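Local atomic coordinates of superoxide dismutase (Candida albicans, PDB entry 4GUN), a protein that probably removes superoxide by converting it into hydrogen peroxide and oxygen, using a bound manganese ion as cofactor. Residues A[2-8]-A[44-49]; A[98-104]-A[200-205]; A[118-123]-A[192-197]. The protein carries 2 engineered substitutions. All blocks are in the same frame, centred on the assembly; numbering follows the deposited sequence.

How the contacts relate
Along the chain contact 1 closes before contact 2 opens, whereas contact 3 lies wholly within the sequence interval between the two halves of contact 2. Contact 1 belongs to the N-terminal part, where residues 2-8 meet helix 26-56 of the alpha-hairpin; its centre is about 34 Å from the centres of both others, and it sits across the centre of the chain from contact 3. Contacts 2 and 3 fall in the C-terminal domain, their centres about 14 Å apart, and they touch: P98 and L104 both pack on W197. Successive helices 103-112 and 115-127 are thereby joined to residues 192-205, which end in helix 197-205, next to the three-stranded antiparallel sheet.

Contact 1 (A[2-8]-A[44-49]); sequences ITENEKI and YNAAID
The carboxamide of N45 grips the backbone of I8 with two hydrogen bonds. N45 OD1 accepts from I8 N at 2.8 Å (N-H...O 167°), while N45 ND2 donates to I8 O at 3.0 Å, the acceptor lying in the amide plane; both polar ends of one side chain are thus used, which fixes the flip of the amide. The chi1 of N45, -60°, sets CG anti to the carbonyl carbon and sends the amide out from helix 26-56.

I8 CG1 comes within 3.8 Å of Y44 CD2, neither over the face nor at the edge of the ring, and the two side chains cross at about a right angle. Water 1 bridges E6 O and Y44 OH. At the chain start I2 is fully extended (chi1 -169°), which carries I2 CD1 to within 3.7 Å of I48 CG2, while I2 CG2 lies 3.7 Å from D49 CG. I2 N donates to D49 OD2 over 3.2 Å, from above the carboxylate plane.

Beyond these residues, I8 and Y44 touch H77 and H73 of helix 60-85, the other arm of the alpha-hairpin, and L60 and V55 of the second subunit pack against the same cluster.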
loop_
_atom_site.group_PDB
_atom_site.type_symbol
_atom_site.label_atom_id
_atom_site.label_comp_id
_atom_site.label_asym_id
_atom_site.label_seq_id
_atom_site.Cartn_x
_atom_site.Cartn_y
_atom_site.Cartn_z
ATOM N N ILE A 2 -19.373 20.006 -12.867
ATOM C CA ILE A 2 -20.190 18.887 -12.383
ATOM C C ILE A 2 -21.685 19.096 -12.666
ATOM O O ILE A 2 -22.252 20.134 -12.305
ATOM C CB ILE A 2 -19.891 18.485 -10.898
ATOM C CG1 ILE A 2 -20.584 17.138 -10.531
ATOM C CG2 ILE A 2 -20.222 19.631 -9.900
ATOM C CD1 ILE A 2 -20.344 16.574 -9.127
ATOM N N THR A 3 -22.312 18.106 -13.305
ATOM C CA THR A 3 -23.738 18.162 -13.623
ATOM C C THR A 3 -24.568 17.568 -12.474
ATOM O O THR A 3 -24.026 16.931 -11.562
ATOM C CB THR A 3 -24.042 17.520 -14.993
ATOM O OG1 THR A 3 -24.000 16.099 -14.868
ATOM C CG2 THR A 3 -23.100 17.991 -16.097
ATOM N N GLU A 4 -25.880 17.789 -12.528
ATOM C CA GLU A 4 -26.866 17.326 -11.557
ATOM C C GLU A 4 -27.009 15.799 -11.545
ATOM O O GLU A 4 -27.161 15.217 -10.472
ATOM C CB GLU A 4 -28.223 18.039 -11.766
ATOM C CG GLU A 4 -28.627 18.278 -13.223
ATOM C CD GLU A 4 -28.119 19.563 -13.859
ATOM O OE1 GLU A 4 -28.784 20.611 -13.693
ATOM O OE2 GLU A 4 -27.066 19.519 -14.537
ATOM N N ASN A 5 -26.923 15.152 -12.728
ATOM C CA ASN A 5 -27.036 13.694 -12.883
ATOM C C ASN A 5 -25.830 12.900 -12.340
ATOM O O ASN A 5 -25.961 11.702 -12.080
ATOM C CB ASN A 5 -27.343 13.303 -14.346
ATOM C CG ASN A 5 -26.193 13.474 -15.314
ATOM O OD1 ASN A 5 -25.953 14.563 -15.845
ATOM N ND2 ASN A 5 -25.496 12.384 -15.618
ATOM N N GLU A 6 -24.664 13.561 -12.192
ATOM C CA GLU A 6 -23.427 12.945 -11.706
ATOM C C GLU A 6 -23.284 13.072 -10.186
ATOM O O GLU A 6 -22.467 12.363 -9.594
ATOM C CB GLU A 6 -22.194 13.584 -12.381
ATOM C CG GLU A 6 -22.132 13.430 -13.895
ATOM C CD GLU A 6 -21.058 14.263 -14.572
ATOM O OE1 GLU A 6 -20.623 15.274 -13.978
ATOM O OE2 GLU A 6 -20.646 13.899 -15.695
ATOM N N LYS A 7 -24.050 13.997 -9.566
ATOM C CA LYS A 7 -24.010 14.281 -8.131
ATOM C C LYS A 7 -24.625 13.162 -7.326
ATOM O O LYS A 7 -25.707 12.695 -7.674
ATOM C CB LYS A 7 -24.771 15.582 -7.828
ATOM C CG LYS A 7 -23.962 16.850 -8.030
ATOM C CD LYS A 7 -24.726 18.090 -7.562
ATOM C CE LYS A 7 -24.638 18.325 -6.068
ATOM N NZ LYS A 7 -25.294 19.599 -5.667
ATOM N N ILE A 8 -23.954 12.745 -6.237
ATOM C CA ILE A 8 -24.483 11.739 -5.314
ATOM C C ILE A 8 -25.140 12.460 -4.125
ATOM O O ILE A 8 -24.841 13.631 -3.856
ATOM C CB ILE A 8 -23.435 10.678 -4.854
ATOM C CG1 ILE A 8 -22.299 11.302 -4.014
ATOM C CG2 ILE A 8 -22.905 9.867 -6.062
ATOM C CD1 ILE A 8 -21.504 10.364 -3.189
ATOM N N TYR A 44 -16.916 13.427 -2.571
ATOM C CA TYR A 44 -17.035 12.872 -3.918
ATOM C C TYR A 44 -17.502 13.923 -4.917
ATOM O O TYR A 44 -16.877 14.060 -5.966
ATOM C CB TYR A 44 -17.920 11.598 -3.965
ATOM C CG TYR A 44 -18.094 11.023 -5.357
ATOM C CD1 TYR A 44 -17.176 10.117 -5.881
ATOM C CD2 TYR A 44 -19.193 11.364 -6.140
ATOM C CE1 TYR A 44 -17.320 9.603 -7.172
ATOM C CE2 TYR A 44 -19.339 10.872 -7.436
ATOM C CZ TYR A 44 -18.405 9.984 -7.946
ATOM O OH TYR A 44 -18.576 9.489 -9.214
ATOM N N ASN A 45 -18.576 14.671 -4.607
ATOM C CA ASN A 45 -19.076 15.674 -5.567
ATOM C C ASN A 45 -18.047 16.776 -5.892
ATOM O O ASN A 45 -17.964 17.212 -7.046
ATOM C CB ASN A 45 -20.455 16.220 -5.173
ATOM C CG ASN A 45 -21.546 15.177 -5.081
ATOM O OD1 ASN A 45 -21.599 14.207 -5.843
ATOM N ND2 ASN A 45 -22.439 15.344 -4.123
ATOM N N ALA A 46 -17.230 17.175 -4.896
ATOM C CA ALA A 46 -16.165 18.164 -5.081
ATOM C C ALA A 46 -15.020 17.563 -5.896
ATOM O O ALA A 46 -14.524 18.244 -6.793
ATOM C CB ALA A 46 -15.644 18.658 -3.735
ATOM N N ALA A 47 -14.623 16.292 -5.613
ATOM C CA ALA A 47 -13.550 15.577 -6.341
ATOM C C ALA A 47 -13.895 15.415 -7.801
ATOM O O ALA A 47 -13.011 15.556 -8.651
ATOM C CB ALA A 47 -13.285 14.209 -5.723
ATOM N N ILE A 48 -15.168 15.115 -8.104
ATOM C CA ILE A 48 -15.620 14.964 -9.491
ATOM C C ILE A 48 -15.544 16.292 -10.244
ATOM O O ILE A 48 -15.124 16.314 -11.403
ATOM C CB ILE A 48 -17.000 14.249 -9.599
ATOM C CG1 ILE A 48 -16.856 12.722 -9.384
ATOM C CG2 ILE A 48 -17.757 14.566 -10.919
ATOM C CD1 ILE A 48 -15.683 12.000 -10.101
ATOM N N ASP A 49 -15.926 17.388 -9.574
ATOM C CA ASP A 49 -15.880 18.721 -10.165
ATOM C C ASP A 49 -14.415 19.096 -10.468
ATOM O O ASP A 49 -14.115 19.629 -11.552
ATOM C CB ASP A 49 -16.526 19.747 -9.218
ATOM C CG ASP A 49 -16.774 21.100 -9.860
ATOM O OD1 ASP A 49 -16.834 22.102 -9.118
ATOM O OD2 ASP A 49 -16.915 21.153 -11.104
HETATM O O HOH W 1 -20.937 10.339 -10.505
#

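Contact 2 (A[98-104]-A[200-205]). With SO4 (sulfate ion), chain R.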
loop_
_atom_site.group_PDB
_atom_site.type_symbol
_atom_site.label_atom_id
_atom_site.label_comp_id
_atom_site.label_asym_id
_atom_site.label_seq_id
_atom_site.Cartn_x
_atom_site.Cartn_y
_atom_site.Cartn_z
ATOM N N PRO A 98 -30.213 -15.976 8.024
ATOM C CA PRO A 98 -30.890 -16.130 6.723
ATOM C C PRO A 98 -31.585 -17.487 6.566
ATOM O O PRO A 98 -31.191 -18.477 7.201
ATOM C CB PRO A 98 -29.778 -15.873 5.695
ATOM C CG PRO A 98 -28.526 -16.143 6.397
ATOM C CD PRO A 98 -28.740 -15.945 7.868
ATOM N N ASP A 99 -32.659 -17.508 5.760
ATOM C CA ASP A 99 -33.431 -18.721 5.489
ATOM C C ASP A 99 -32.506 -19.712 4.775
ATOM O O ASP A 99 -31.886 -19.349 3.774
ATOM C CB ASP A 99 -34.688 -18.385 4.659
ATOM C CG ASP A 99 -35.489 -19.584 4.168
ATOM O OD1 ASP A 99 -36.115 -19.476 3.094
ATOM O OD2 ASP A 99 -35.469 -20.632 4.844
ATOM N N THR A 100 -32.334 -20.924 5.360
ATOM C CA THR A 100 -31.431 -21.977 4.849
ATOM C C THR A 100 -31.784 -22.531 3.474
ATOM O O THR A 100 -30.933 -23.168 2.848
ATOM C CB THR A 100 -31.192 -23.073 5.879
ATOM O OG1 THR A 100 -32.453 -23.533 6.357
ATOM C CG2 THR A 100 -30.317 -22.608 7.026
ATOM N N SER A 101 -33.030 -22.275 2.996
ATOM C CA SER A 101 -33.500 -22.705 1.673
ATOM C C SER A 101 -33.233 -21.620 0.616
ATOM O O SER A 101 -33.326 -21.910 -0.577
ATOM C CB SER A 101 -34.983 -23.077 1.711
ATOM O OG SER A 101 -35.790 -21.930 1.915
ATOM N N SER A 102 -32.901 -20.366 1.046
ATOM C CA SER A 102 -32.564 -19.282 0.110
ATOM C C SER A 102 -31.201 -19.588 -0.503
ATOM O O SER A 102 -30.424 -20.344 0.104
ATOM C CB SER A 102 -32.567 -17.913 0.801
ATOM O OG SER A 102 -31.476 -17.716 1.690
ATOM N N ALA A 103 -30.903 -19.025 -1.699
ATOM C CA ALA A 103 -29.606 -19.248 -2.380
ATOM C C ALA A 103 -28.409 -18.936 -1.479
ATOM O O ALA A 103 -27.470 -19.737 -1.409
ATOM C CB ALA A 103 -29.535 -18.460 -3.689
ATOM N N LEU A 104 -28.472 -17.814 -0.725
ATOM C CA LEU A 104 -27.412 -17.437 0.216
ATOM C C LEU A 104 -27.323 -18.442 1.368
ATOM O O LEU A 104 -26.226 -18.892 1.681
ATOM C CB LEU A 104 -27.611 -15.999 0.769
ATOM C CG LEU A 104 -26.633 -15.594 1.894
ATOM C CD1 LEU A 104 -25.188 -15.523 1.412
ATOM C CD2 LEU A 104 -27.075 -14.334 2.608
ATOM N N ALA A 200 -28.925 -9.316 2.810
ATOM C CA ALA A 200 -27.836 -10.182 2.380
ATOM C C ALA A 200 -28.341 -11.222 1.346
ATOM O O ALA A 200 -27.706 -11.424 0.300
ATOM C CB ALA A 200 -27.232 -10.863 3.598
ATOM N N GLU A 201 -29.508 -11.852 1.629
ATOM C CA GLU A 201 -30.159 -12.821 0.742
ATOM C C GLU A 201 -30.480 -12.180 -0.626
ATOM O O GLU A 201 -30.187 -12.765 -1.670
ATOM C CB GLU A 201 -31.481 -13.304 1.364
ATOM C CG GLU A 201 -31.353 -14.225 2.555
ATOM C CD GLU A 201 -32.689 -14.653 3.131
ATOM O OE1 GLU A 201 -33.718 -14.543 2.430
ATOM O OE2 GLU A 201 -32.708 -15.076 4.305
ATOM N N SER A 202 -31.085 -10.984 -0.613
ATOM C CA SER A 202 -31.435 -10.255 -1.834
ATOM C C SER A 202 -30.172 -9.931 -2.657
ATOM O O SER A 202 -30.189 -10.094 -3.881
ATOM C CB SER A 202 -32.191 -8.974 -1.487
ATOM O OG SER A 202 -32.568 -8.278 -2.661
ATOM N N ARG A 203 -29.077 -9.506 -1.987
ATOM C CA ARG A 203 -27.808 -9.178 -2.644
ATOM C C ARG A 203 -27.198 -10.375 -3.356
ATOM O O ARG A 203 -26.719 -10.233 -4.485
ATOM C CB ARG A 203 -26.817 -8.583 -1.646
ATOM C CG ARG A 203 -27.157 -7.171 -1.270
ATOM C CD ARG A 203 -26.242 -6.682 -0.187
ATOM N NE ARG A 203 -26.600 -5.334 0.250
ATOM C CZ ARG A 203 -26.085 -4.739 1.317
ATOM N NH1 ARG A 203 -25.192 -5.370 2.074
ATOM N NH2 ARG A 203 -26.493 -3.536 1.669
ATOM N N TYR A 204 -27.229 -11.547 -2.713
ATOM C CA TYR A 204 -26.719 -12.799 -3.268
ATOM C C TYR A 204 -27.497 -13.218 -4.551
ATOM O O TYR A 204 -26.885 -13.634 -5.544
ATOM C CB TYR A 204 -26.788 -13.926 -2.223
ATOM C CG TYR A 204 -26.011 -15.160 -2.629
ATOM C CD1 TYR A 204 -26.605 -16.164 -3.398
ATOM C CD2 TYR A 204 -24.673 -15.311 -2.283
ATOM C CE1 TYR A 204 -25.877 -17.269 -3.832
ATOM C CE2 TYR A 204 -23.939 -16.422 -2.704
ATOM C CZ TYR A 204 -24.541 -17.390 -3.488
ATOM O OH TYR A 204 -23.822 -18.490 -3.891
ATOM N N SER A 205 -28.836 -13.132 -4.495
ATOM C CA SER A 205 -29.753 -13.543 -5.570
ATOM C C SER A 205 -29.905 -12.553 -6.715
ATOM O O SER A 205 -30.319 -12.960 -7.805
ATOM C CB SER A 205 -31.119 -13.868 -4.981
ATOM O OG SER A 205 -30.954 -14.975 -4.112
HETATM S S SO4 R . -33.761 -16.589 -3.175
HETATM O O1 SO4 R . -33.981 -16.546 -4.619
HETATM O O2 SO4 R . -32.585 -17.397 -2.912
HETATM O O3 SO4 R . -33.568 -15.231 -2.655
HETATM O O4 SO4 R . -34.914 -17.186 -2.499
HETATM O O HOH W 2 -30.309 -15.699 -1.577
#
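P98 and D99 open the contact by converging on the carboxylate of E201. P98 CB lies 3.3 Å from E201 OE2, and D99 N donates to that same oxygen at 2.8 Å (N-H...O 155°), coming from above the carboxylate plane. E201 reaches this far because its chain is extended beyond CG.

From D99 to S102 the backbone makes a type I turn. Its carbonyl oxygen, D99 O, takes both S102 N and S102 OG, the hydroxyl at 2.7 Å and in the carbonyl plane. S102 is the N-cap of helix 103-112: S102 OG bonds to G105 N as well, and it also packs against E201 CD, 3.6 Å away.

At A103 the first turn of the helix begins. A103 N points almost straight at O2 of a sulfate, 2.6 Å away (175°), and S205 OG comes near the anion from the other helix, at most by a weak bond. A103 CB rests against the Y204 ring. L104 follows with CA over one face of that ring, a CH-pi contact 19° off the normal, and with L104 CD2 3.6 Å from A200 CB. L104 N donates to water 2, which also lies within hydrogen-bonding distance of E201 O, S205 OG and sulfate O2. The far end of Y204 is held elsewhere, its OH bonded to G145 O.

The sulfate, probably from the crystallisation liquor, sits where the helix 103-112 dipole would favour an anion. E201 OE2 takes the N-H of D99, which starts the turn into that helix. This one direct bond ties the turn to helix 197-205; water 2 and the sulfate link the helix start, and L104 and Y204 provide the apolar part.

Contact 3 (A[118-123]-A[192-197]); sequences LIDITN and WNVINW
W192 is placed by a first torsion that sets CG anti to its carbonyl carbon, and by a chi2 of 99° that turns the indole broadside to I119. In I119 a chi1 of -69° puts the branch CG2 anti to the backbone N, and this methyl is the group that meets the five-membered ring.

The methyl, I119 CG2, stands 3.4 Å from the centroid of the five-membered ring of W192 and nearly on its normal, a CH-pi contact over the face. I119 CG1 lies by the six-membered part, 3.7 Å from W192 CE3, so one isoleucine spans both rings.

The edge of the same indole is used differently. W192 NE1 donates to N123 OD1 at 2.7 Å with an N-H...O angle of 164°, and the acceptor lies in the ring plane. The N-H is tilted from the carbonyl plane of N123, and the amide and indole planes are steeply inclined to each other. Farther along this edge T122 CG2 approaches W192 CZ2 at 3.6 Å, again in the ring plane. With a face and an edge both engaged, the indole is restrained in tilt as well as in position.

T122 turns its hydroxyl back to the helix: OG1 and T122 N both donate to L118 O. W197 adds a looser apolar contact: W197 CH2 is 4.2 Å from L118 CD2, while CG1 of I119 comes to its edge. I137 of strand 133-140 touches L118, T122 and both tryptophans, placing the cluster against the sheet.

Helix 115-127 is thereby fastened to the connection between helices 184-191 and 197-205. Helix, connection and the sheet, which I137 brings in, pack together in the mixed alpha/beta C-terminal domain of iron/manganese superoxide dismutases; T122 lies about 11 Å, side chain to side chain, from the manganese ligand D170.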
loop_
_atom_site.group_PDB
_atom_site.type_symbol
_atom_site.label_atom_id
_atom_site.label_comp_id
_atom_site.label_asym_id
_atom_site.label_seq_id
_atom_site.Cartn_x
_atom_site.Cartn_y
_atom_site.Cartn_z
ATOM N N LEU A 118 -19.669 -18.849 10.152
ATOM C CA LEU A 118 -19.371 -17.743 9.253
ATOM C C LEU A 118 -19.173 -16.438 10.064
ATOM O O LEU A 118 -18.225 -15.689 9.793
ATOM C CB LEU A 118 -20.502 -17.599 8.218
ATOM C CG LEU A 118 -20.444 -16.377 7.281
ATOM C CD1 LEU A 118 -19.081 -16.296 6.489
ATOM C CD2 LEU A 118 -21.631 -16.343 6.363
ATOM N N ILE A 119 -20.034 -16.194 11.081
ATOM C CA ILE A 119 -19.916 -15.013 11.966
ATOM C C ILE A 119 -18.567 -15.067 12.731
ATOM O O ILE A 119 -17.883 -14.034 12.845
ATOM C CB ILE A 119 -21.163 -14.889 12.903
ATOM C CG1 ILE A 119 -22.430 -14.505 12.092
ATOM C CG2 ILE A 119 -20.917 -13.882 14.053
ATOM C CD1 ILE A 119 -23.744 -14.499 12.919
ATOM N N ASP A 120 -18.169 -16.278 13.205
ATOM C CA ASP A 120 -16.886 -16.468 13.915
ATOM C C ASP A 120 -15.692 -16.120 13.035
ATOM O O ASP A 120 -14.762 -15.454 13.497
ATOM C CB ASP A 120 -16.735 -17.901 14.436
ATOM C CG ASP A 120 -17.603 -18.249 15.618
ATOM O OD1 ASP A 120 -18.030 -17.314 16.346
ATOM O OD2 ASP A 120 -17.853 -19.453 15.828
ATOM N N ILE A 121 -15.717 -16.580 11.776
ATOM C CA ILE A 121 -14.678 -16.300 10.781
ATOM C C ILE A 121 -14.613 -14.782 10.496
ATOM O O ILE A 121 -13.520 -14.212 10.519
ATOM C CB ILE A 121 -14.850 -17.171 9.507
ATOM C CG1 ILE A 121 -14.572 -18.652 9.821
ATOM C CG2 ILE A 121 -13.947 -16.685 8.376
ATOM C CD1 ILE A 121 -15.263 -19.635 8.890
ATOM N N THR A 122 -15.772 -14.134 10.295
ATOM C CA THR A 122 -15.831 -12.688 10.071
ATOM C C THR A 122 -15.296 -11.900 11.281
ATOM O O THR A 122 -14.578 -10.914 11.103
ATOM C CB THR A 122 -17.252 -12.228 9.694
ATOM O OG1 THR A 122 -17.730 -12.997 8.590
ATOM C CG2 THR A 122 -17.305 -10.742 9.330
ATOM N N ASN A 123 -15.662 -12.327 12.502
ATOM C CA ASN A 123 -15.208 -11.653 13.713
ATOM C C ASN A 123 -13.693 -11.767 13.860
ATOM O O ASN A 123 -13.072 -10.812 14.326
ATOM C CB ASN A 123 -15.960 -12.145 14.951
ATOM C CG ASN A 123 -17.370 -11.628 15.064
ATOM O OD1 ASN A 123 -17.741 -10.590 14.505
ATOM N ND2 ASN A 123 -18.209 -12.365 15.772
ATOM N N TRP A 192 -23.868 -8.230 15.235
ATOM C CA TRP A 192 -24.614 -9.328 14.607
ATOM C C TRP A 192 -26.091 -9.404 15.011
ATOM O O TRP A 192 -26.908 -9.842 14.215
ATOM C CB TRP A 192 -23.883 -10.663 14.769
ATOM C CG TRP A 192 -22.544 -10.634 14.101
ATOM C CD1 TRP A 192 -21.338 -10.422 14.698
ATOM C CD2 TRP A 192 -22.293 -10.688 12.693
ATOM N NE1 TRP A 192 -20.338 -10.422 13.759
ATOM C CE2 TRP A 192 -20.897 -10.559 12.513
ATOM C CE3 TRP A 192 -23.110 -10.883 11.562
ATOM C CZ2 TRP A 192 -20.299 -10.611 11.251
ATOM C CZ3 TRP A 192 -22.521 -10.886 10.304
ATOM C CH2 TRP A 192 -21.133 -10.746 10.155
ATOM N N ASN A 193 -26.429 -8.871 16.201
ATOM C CA ASN A 193 -27.791 -8.755 16.726
ATOM C C ASN A 193 -28.656 -7.772 15.886
ATOM O O ASN A 193 -29.877 -7.847 15.939
ATOM C CB ASN A 193 -27.757 -8.330 18.181
ATOM C CG ASN A 193 -27.068 -9.307 19.093
ATOM O OD1 ASN A 193 -27.588 -10.375 19.396
ATOM N ND2 ASN A 193 -25.864 -8.977 19.535
ATOM N N VAL A 194 -28.027 -6.888 15.091
ATOM C CA VAL A 194 -28.757 -5.934 14.223
ATOM C C VAL A 194 -28.426 -6.081 12.745
ATOM O O VAL A 194 -28.750 -5.194 11.946
ATOM C CB VAL A 194 -28.733 -4.444 14.702
ATOM C CG1 VAL A 194 -29.579 -4.251 15.958
ATOM C CG2 VAL A 194 -27.304 -3.922 14.890
ATOM N N ILE A 195 -27.792 -7.204 12.368
ATOM C CA ILE A 195 -27.459 -7.443 10.970
ATOM C C ILE A 195 -28.705 -7.875 10.197
ATOM O O ILE A 195 -29.431 -8.766 10.632
ATOM C CB ILE A 195 -26.228 -8.375 10.804
ATOM C CG1 ILE A 195 -24.902 -7.638 11.176
ATOM C CG2 ILE A 195 -26.154 -9.023 9.407
ATOM C CD1 ILE A 195 -24.550 -6.326 10.370
ATOM N N ASN A 196 -28.969 -7.201 9.079
ATOM C CA ASN A 196 -30.118 -7.492 8.226
ATOM C C ASN A 196 -29.750 -8.562 7.178
ATOM O O ASN A 196 -29.265 -8.238 6.092
ATOM C CB ASN A 196 -30.601 -6.214 7.563
ATOM C CG ASN A 196 -31.861 -6.365 6.746
ATOM O OD1 ASN A 196 -32.443 -7.440 6.610
ATOM N ND2 ASN A 196 -32.289 -5.288 6.150
ATOM N N TRP A 197 -29.975 -9.841 7.527
ATOM C CA TRP A 197 -29.707 -10.974 6.649
ATOM C C TRP A 197 -30.680 -11.081 5.465
ATOM O O TRP A 197 -30.346 -11.756 4.494
ATOM C CB TRP A 197 -29.628 -12.287 7.434
ATOM C CG TRP A 197 -28.383 -12.440 8.258
ATOM C CD1 TRP A 197 -28.283 -12.355 9.617
ATOM C CD2 TRP A 197 -27.068 -12.759 7.778
ATOM N NE1 TRP A 197 -26.989 -12.607 10.015
ATOM C CE2 TRP A 197 -26.223 -12.869 8.906
ATOM C CE3 TRP A 197 -26.527 -13.005 6.502
ATOM C CZ2 TRP A 197 -24.851 -13.154 8.794
ATOM C CZ3 TRP A 197 -25.169 -13.275 6.394
ATOM C CH2 TRP A 197 -24.356 -13.392 7.535
#